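Local coordinates for putative cytochrome P450 120 (Synechocystis sp., PDB 2VE3), which binds heme and retinoic acid in this crystal and probably acts as a monooxygenase of the cytochrome P450 family, at residues Ile107-Ala111 against Phe112-Thr116; Pro302-Asp305 against Gln306-Glu310; Gln291-Ala295 against Glu296-Lys300. All coordinates share one frame; numbering follows the deposited sequence.

Contact 1 of 3, residues Ile107-Ala111 against Phe112-Thr116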
# COMPACT_ATOMS: atom_id res chain seq x y z
N ILE A 107 -5.30 -3.58 -18.81
CA ILE A 107 -4.92 -2.24 -19.27
C ILE A 107 -3.86 -1.58 -18.37
O ILE A 107 -2.81 -1.10 -18.84
CB ILE A 107 -6.17 -1.33 -19.37
CG1 ILE A 107 -7.04 -1.75 -20.56
CG2 ILE A 107 -5.79 0.15 -19.44
CD1 ILE A 107 -8.44 -1.24 -20.51
N LEU A 108 -4.13 -1.58 -17.07
CA LEU A 108 -3.26 -0.93 -16.08
C LEU A 108 -1.92 -1.65 -15.92
O LEU A 108 -0.89 -1.00 -15.78
CB LEU A 108 -4.00 -0.73 -14.74
CG LEU A 108 -5.03 0.42 -14.73
CD1 LEU A 108 -6.21 0.20 -13.78
CD2 LEU A 108 -4.38 1.75 -14.43
N TYR A 109 -1.92 -2.98 -16.01
CA TYR A 109 -0.69 -3.76 -15.90
C TYR A 109 0.39 -3.31 -16.89
O TYR A 109 1.57 -3.32 -16.59
CB TYR A 109 -0.98 -5.27 -16.04
CG TYR A 109 0.27 -6.13 -16.03
CD1 TYR A 109 1.19 -6.07 -14.97
CD2 TYR A 109 0.54 -7.01 -17.09
CE1 TYR A 109 2.35 -6.86 -14.96
CE2 TYR A 109 1.71 -7.81 -17.09
CZ TYR A 109 2.60 -7.73 -16.02
OH TYR A 109 3.75 -8.50 -16.00
N GLN A 110 -0.04 -2.89 -18.07
CA GLN A 110 0.87 -2.39 -19.10
C GLN A 110 1.73 -1.21 -18.62
O GLN A 110 2.82 -0.99 -19.15
CB GLN A 110 0.09 -2.04 -20.36
CG GLN A 110 -0.46 -3.27 -21.10
CD GLN A 110 0.62 -4.00 -21.88
OE1 GLN A 110 1.39 -3.38 -22.62
NE2 GLN A 110 0.68 -5.33 -21.71
N ALA A 111 1.26 -0.47 -17.62
CA ALA A 111 2.05 0.59 -17.00
C ALA A 111 3.19 0.05 -16.14
O ALA A 111 4.14 0.78 -15.84
CB ALA A 111 1.18 1.55 -16.20
N PHE A 112 3.12 -1.23 -15.78
CA PHE A 112 4.11 -1.82 -14.87
C PHE A 112 4.88 -3.00 -15.47
O PHE A 112 5.33 -3.89 -14.74
CB PHE A 112 3.45 -2.18 -13.52
CG PHE A 112 2.69 -1.03 -12.90
CD1 PHE A 112 3.36 -0.04 -12.20
CD2 PHE A 112 1.32 -0.93 -13.04
CE1 PHE A 112 2.68 1.03 -11.64
CE2 PHE A 112 0.63 0.14 -12.47
CZ PHE A 112 1.31 1.12 -11.77
N LEU A 113 5.05 -3.01 -16.79
CA LEU A 113 5.82 -4.05 -17.46
C LEU A 113 7.31 -3.95 -17.11
O LEU A 113 7.81 -2.84 -16.92
CB LEU A 113 5.62 -3.99 -18.98
CG LEU A 113 4.20 -4.27 -19.48
CD1 LEU A 113 4.06 -3.84 -20.93
CD2 LEU A 113 3.82 -5.74 -19.31
N PRO A 114 8.01 -5.10 -17.02
CA PRO A 114 9.43 -5.15 -16.70
C PRO A 114 10.29 -4.07 -17.38
O PRO A 114 11.15 -3.48 -16.73
CB PRO A 114 9.85 -6.55 -17.16
CG PRO A 114 8.63 -7.36 -16.91
CD PRO A 114 7.46 -6.46 -17.22
N ARG A 115 10.05 -3.81 -18.66
CA ARG A 115 10.83 -2.81 -19.39
C ARG A 115 10.39 -1.37 -19.12
O ARG A 115 11.21 -0.47 -19.13
CB ARG A 115 10.86 -3.10 -20.90
CG ARG A 115 11.87 -4.18 -21.29
CD ARG A 115 11.90 -4.41 -22.80
NE ARG A 115 10.64 -4.97 -23.30
CZ ARG A 115 10.20 -4.83 -24.55
NH1 ARG A 115 10.91 -4.14 -25.44
NH2 ARG A 115 9.05 -5.38 -24.92
N THR A 116 9.10 -1.17 -18.89
CA THR A 116 8.55 0.17 -18.59
C THR A 116 9.04 0.64 -17.21
O THR A 116 9.25 1.84 -16.99
CB THR A 116 7.01 0.18 -18.62
OG1 THR A 116 6.54 -0.29 -19.88
CG2 THR A 116 6.45 1.60 -18.37
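Phe112 and Ala111 meet through a CH-pi contact. The methyl CB of Ala111 sits over one face of the Phe112 ring, 4.2 Å from the centroid and shifted toward the rim. A bare methyl suits this place, being slim enough to lie under a neighbouring ring.

A second apolar contact joins Leu113 to Tyr109: CD2 of the leucine packs 3.7 Å from Tyr109 CE2, the two side chains crossing at about a right angle. Tyr109 has its CG anti to the backbone N (chi1 176°), which swings the ring along the chain toward Leu113.

Polar atoms also lie against methyls. The Gln110 amide, its chain bent at chi2, brings OE1 to 3.2 Å from Leu113 CD1, and Thr116 turns its methyl CG2 to Ala111 O at 3.5 Å.

Backbone bonds tighten the turn. Phe112 N donates to Tyr109 O at 2.7 Å, and Ala111 N donates to Leu108 O at 2.9 Å. Both span three residues, as in 3-10 winding, and lead from helix 98-109 to helix 114-118, with Leu113 at the N-cap position of the latter.

Phe112 also touches the heme, Leu392 and Leu251 of helix 241-272. The chemistry thus divides the turn: an apolar inner side contributes an aromatic wall to the heme pocket, while Tyr109 and Gln110 place polar groups on the exposed side.

Contact 2 of 3, residues Pro302-Asp305 against Gln306-Glu310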
# COMPACT_ATOMS: atom_id res chain seq x y z
N PRO A 302 20.21 -9.96 -4.02
CA PRO A 302 19.44 -11.02 -3.36
C PRO A 302 19.25 -10.84 -1.84
O PRO A 302 18.19 -11.18 -1.32
CB PRO A 302 20.27 -12.29 -3.63
CG PRO A 302 21.65 -11.79 -3.88
CD PRO A 302 21.42 -10.52 -4.66
N TYR A 303 20.27 -10.35 -1.13
CA TYR A 303 20.12 -10.14 0.30
C TYR A 303 19.18 -8.96 0.61
O TYR A 303 18.36 -9.05 1.51
CB TYR A 303 21.46 -9.95 1.00
CG TYR A 303 21.29 -9.75 2.48
CD1 TYR A 303 20.92 -10.82 3.30
CD2 TYR A 303 21.44 -8.48 3.06
CE1 TYR A 303 20.74 -10.64 4.65
CE2 TYR A 303 21.24 -8.30 4.42
CZ TYR A 303 20.90 -9.38 5.20
OH TYR A 303 20.72 -9.21 6.54
N LEU A 304 19.30 -7.87 -0.15
CA LEU A 304 18.39 -6.73 0.01
C LEU A 304 16.95 -7.18 -0.28
O LEU A 304 16.03 -6.82 0.46
CB LEU A 304 18.79 -5.54 -0.88
CG LEU A 304 17.88 -4.31 -0.89
CD1 LEU A 304 17.73 -3.70 0.52
CD2 LEU A 304 18.35 -3.25 -1.86
N ASP A 305 16.79 -7.99 -1.32
CA ASP A 305 15.52 -8.65 -1.59
C ASP A 305 14.89 -9.26 -0.34
O ASP A 305 13.69 -9.06 -0.09
CB ASP A 305 15.68 -9.74 -2.65
CG ASP A 305 15.70 -9.21 -4.07
OD1 ASP A 305 15.54 -7.98 -4.30
OD2 ASP A 305 15.89 -10.03 -4.98
N GLN A 306 15.68 -10.03 0.43
CA GLN A 306 15.23 -10.65 1.69
C GLN A 306 14.79 -9.64 2.76
O GLN A 306 13.78 -9.84 3.44
CB GLN A 306 16.33 -11.50 2.28
CG GLN A 306 16.57 -12.83 1.57
CD GLN A 306 17.61 -13.66 2.29
OE1 GLN A 306 17.59 -13.79 3.53
NE2 GLN A 306 18.54 -14.22 1.53
N VAL A 307 15.59 -8.60 2.95
CA VAL A 307 15.31 -7.54 3.93
C VAL A 307 13.96 -6.88 3.61
O VAL A 307 13.13 -6.61 4.50
CB VAL A 307 16.46 -6.51 3.93
CG1 VAL A 307 16.12 -5.29 4.77
CG2 VAL A 307 17.74 -7.17 4.41
N LEU A 308 13.72 -6.65 2.32
CA LEU A 308 12.52 -5.94 1.90
C LEU A 308 11.26 -6.81 2.03
O LEU A 308 10.23 -6.32 2.48
CB LEU A 308 12.72 -5.31 0.52
CG LEU A 308 13.80 -4.24 0.41
CD1 LEU A 308 14.00 -3.80 -1.05
CD2 LEU A 308 13.52 -3.01 1.30
N GLN A 309 11.38 -8.11 1.74
CA GLN A 309 10.33 -9.08 2.09
C GLN A 309 9.97 -9.04 3.58
O GLN A 309 8.80 -9.13 3.96
CB GLN A 309 10.74 -10.53 1.72
CG GLN A 309 10.84 -10.87 0.19
CD GLN A 309 9.49 -10.99 -0.49
OE1 GLN A 309 8.79 -9.99 -0.71
NE2 GLN A 309 9.11 -12.21 -0.84
N GLU A 310 11.00 -8.92 4.43
CA GLU A 310 10.82 -8.95 5.87
C GLU A 310 10.32 -7.63 6.49
O GLU A 310 9.57 -7.65 7.47
CB GLU A 310 12.10 -9.47 6.57
CG GLU A 310 12.11 -9.44 8.10
CD GLU A 310 11.07 -10.33 8.76
OE1 GLU A 310 10.16 -10.85 8.08
OE2 GLU A 310 11.18 -10.52 9.99
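The Tyr303 ring receives Val307 one helical turn later: CG2 comes in at a slant, 4.2 Å from the ring centroid and 30° off the normal, an off-centre CH-pi contact. The nearest ring atom is CE2, 3.7 Å from Val307 CG2. With chi1 at -179°, Tyr303 places its ring where Val307 CG2 can approach it, the two side chains crossing at a slant, while Ile276 and Arg279 of helix 274-285 also touch the tyrosine. A beta-branched valine suits the place, since one methyl reaches the ring and the residue still packs on Ile276.

This is the start of helix 302-314, the K helix of the P450 fold. Glu310 and Arg313 form its ExxR motif, and Glu310 OE2 makes salt bridges to both Arg313 and Arg366.

On a neighbouring flank Leu304 CG lies 3.9 Å from Leu308 CD1, two leucines whose branched apolar ends suit a buried flank and also touch Lys402 of helix 394-411. Asp305 instead carries a charge, and its OD1 forms a salt bridge with that same Lys402. Regular i to i+4 bonds hold the spacing of these side chains: Val307 N reaches Tyr303 O at 3.2 Å, and Leu308 N meets Leu304 O at 3.0 Å.

Contact 3 of 3, residues Gln291-Ala295 against Glu296-Lys300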
# COMPACT_ATOMS: atom_id res chain seq x y z
N GLN A 291 27.59 6.94 -9.38
CA GLN A 291 26.23 7.36 -9.69
C GLN A 291 25.65 6.35 -10.68
O GLN A 291 24.44 6.18 -10.78
CB GLN A 291 26.17 8.80 -10.21
CG GLN A 291 25.53 9.77 -9.20
CD GLN A 291 26.16 9.69 -7.81
OE1 GLN A 291 27.21 10.28 -7.56
NE2 GLN A 291 25.49 8.98 -6.90
N GLU A 292 26.55 5.66 -11.39
CA GLU A 292 26.20 4.57 -12.30
C GLU A 292 25.41 3.48 -11.57
O GLU A 292 25.97 2.66 -10.83
CB GLU A 292 27.46 3.99 -12.94
N LEU A 293 24.09 3.50 -11.79
CA LEU A 293 23.17 2.51 -11.22
C LEU A 293 22.06 2.21 -12.24
O LEU A 293 21.23 3.08 -12.53
CB LEU A 293 22.58 3.03 -9.90
CG LEU A 293 21.75 2.09 -9.01
CD1 LEU A 293 21.48 2.73 -7.65
CD2 LEU A 293 20.44 1.66 -9.66
N THR A 294 22.04 0.99 -12.76
CA THR A 294 21.05 0.56 -13.75
C THR A 294 20.02 -0.40 -13.17
O THR A 294 20.16 -0.89 -12.06
CB THR A 294 21.71 -0.14 -14.96
OG1 THR A 294 22.91 -0.79 -14.54
CG2 THR A 294 22.03 0.87 -16.06
N ALA A 295 18.98 -0.67 -13.96
CA ALA A 295 17.95 -1.64 -13.61
C ALA A 295 18.51 -3.05 -13.41
O ALA A 295 17.99 -3.82 -12.61
CB ALA A 295 16.86 -1.65 -14.67
N GLU A 296 19.57 -3.38 -14.15
CA GLU A 296 20.19 -4.69 -14.03
C GLU A 296 21.08 -4.78 -12.78
O GLU A 296 21.32 -5.87 -12.26
CB GLU A 296 20.97 -5.07 -15.31
CG GLU A 296 20.24 -4.76 -16.66
CD GLU A 296 18.77 -5.24 -16.71
OE1 GLU A 296 17.86 -4.41 -16.50
OE2 GLU A 296 18.54 -6.45 -16.96
N THR A 297 21.55 -3.63 -12.29
CA THR A 297 22.32 -3.56 -11.04
C THR A 297 21.47 -3.90 -9.80
O THR A 297 21.89 -4.67 -8.94
CB THR A 297 22.98 -2.17 -10.89
OG1 THR A 297 24.01 -2.04 -11.89
CG2 THR A 297 23.61 -2.00 -9.50
N LEU A 298 20.27 -3.32 -9.73
CA LEU A 298 19.32 -3.60 -8.66
C LEU A 298 18.82 -5.05 -8.66
O LEU A 298 18.31 -5.54 -7.64
CB LEU A 298 18.12 -2.65 -8.76
CG LEU A 298 18.35 -1.15 -8.65
CD1 LEU A 298 17.12 -0.39 -9.13
CD2 LEU A 298 18.74 -0.72 -7.24
N LYS A 299 18.95 -5.73 -9.80
CA LYS A 299 18.61 -7.16 -9.90
C LYS A 299 19.72 -8.07 -9.39
O LYS A 299 19.59 -9.30 -9.40
CB LYS A 299 18.25 -7.54 -11.34
CG LYS A 299 16.84 -7.18 -11.74
CD LYS A 299 16.73 -7.07 -13.24
CE LYS A 299 15.32 -6.72 -13.70
NZ LYS A 299 14.91 -5.36 -13.25
N LYS A 300 20.82 -7.47 -8.94
CA LYS A 300 21.93 -8.19 -8.32
C LYS A 300 21.96 -8.01 -6.80
O LYS A 300 23.02 -7.96 -6.17
CB LYS A 300 23.26 -7.72 -8.92
CG LYS A 300 23.47 -8.03 -10.41
CD LYS A 300 24.97 -8.11 -10.71
CE LYS A 300 25.27 -8.26 -12.20
NZ LYS A 300 25.37 -6.93 -12.89
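Leu293 and Leu298 make the apolar part of this contact: CD2 of Leu293 is 3.6 Å from CG of Leu298, and the side chains cross at about a right angle. Leu293 has CG anti to the backbone N (chi1 -171°) and an extended chain, which carries the methyl forward to Leu298. Both leucines also touch Thr406 of helix 394-411, and Leu298 reaches Leu121 of helix 121-137 as well. Were Leu298 cut back to an alanine, Leu293 CD2 is likely to be left without its mate and a gap to open toward Leu121 and Thr406.

The hydrogen bonds centre on Thr294. Its OG1 lies 3.1 Å from Thr297 OG1 in a hydroxyl-to-hydroxyl bond; threonine's hydroxyl can both donate and accept, so either group may be the donor. Thr294 O accepts two weak bonds, from Thr297 N at 3.1 Å and Leu298 N at 3.4 Å. Here the loop that follows helix 274-285 winds into the short, weakly bonded helical turn 295-298, a surface connection ahead of the K helix of the P450 fold.

Among the charged side chains, Glu296 bends at chi2 (-48°), bringing OE1 back to 3.5 Å from Ala295 CB. Lys299 runs its aliphatic chain past Ala295 O, with CD at 3.5 Å from that oxygen. Its NZ also makes a long, weak ion pair with Asp118, whose other carboxylate oxygen lies close to the like-charged Glu296.

Overall arrangement
Contact 1 comes closest to the heme: the Phe112 side chain is about 4 Å from it and about 8 Å from that of Cys391, the probable axial ligand. Contact 2 stands farther back, with the Leu308 side chain about 9 Å from the heme. Contact 3 lies at the surface, away from these sites. Contacts 3 and 2 adjoin in sequence, their centres about 16 Å apart, and share Lys402, which pairs with Asp305 and bonds to Leu298 O. Contacts 1 and 3 approach to about 5 Å between nearest atoms, where Lys299 comes nearest to Pro114, whereas contacts 1 and 2 stay about 14 Å apart at their nearest atoms.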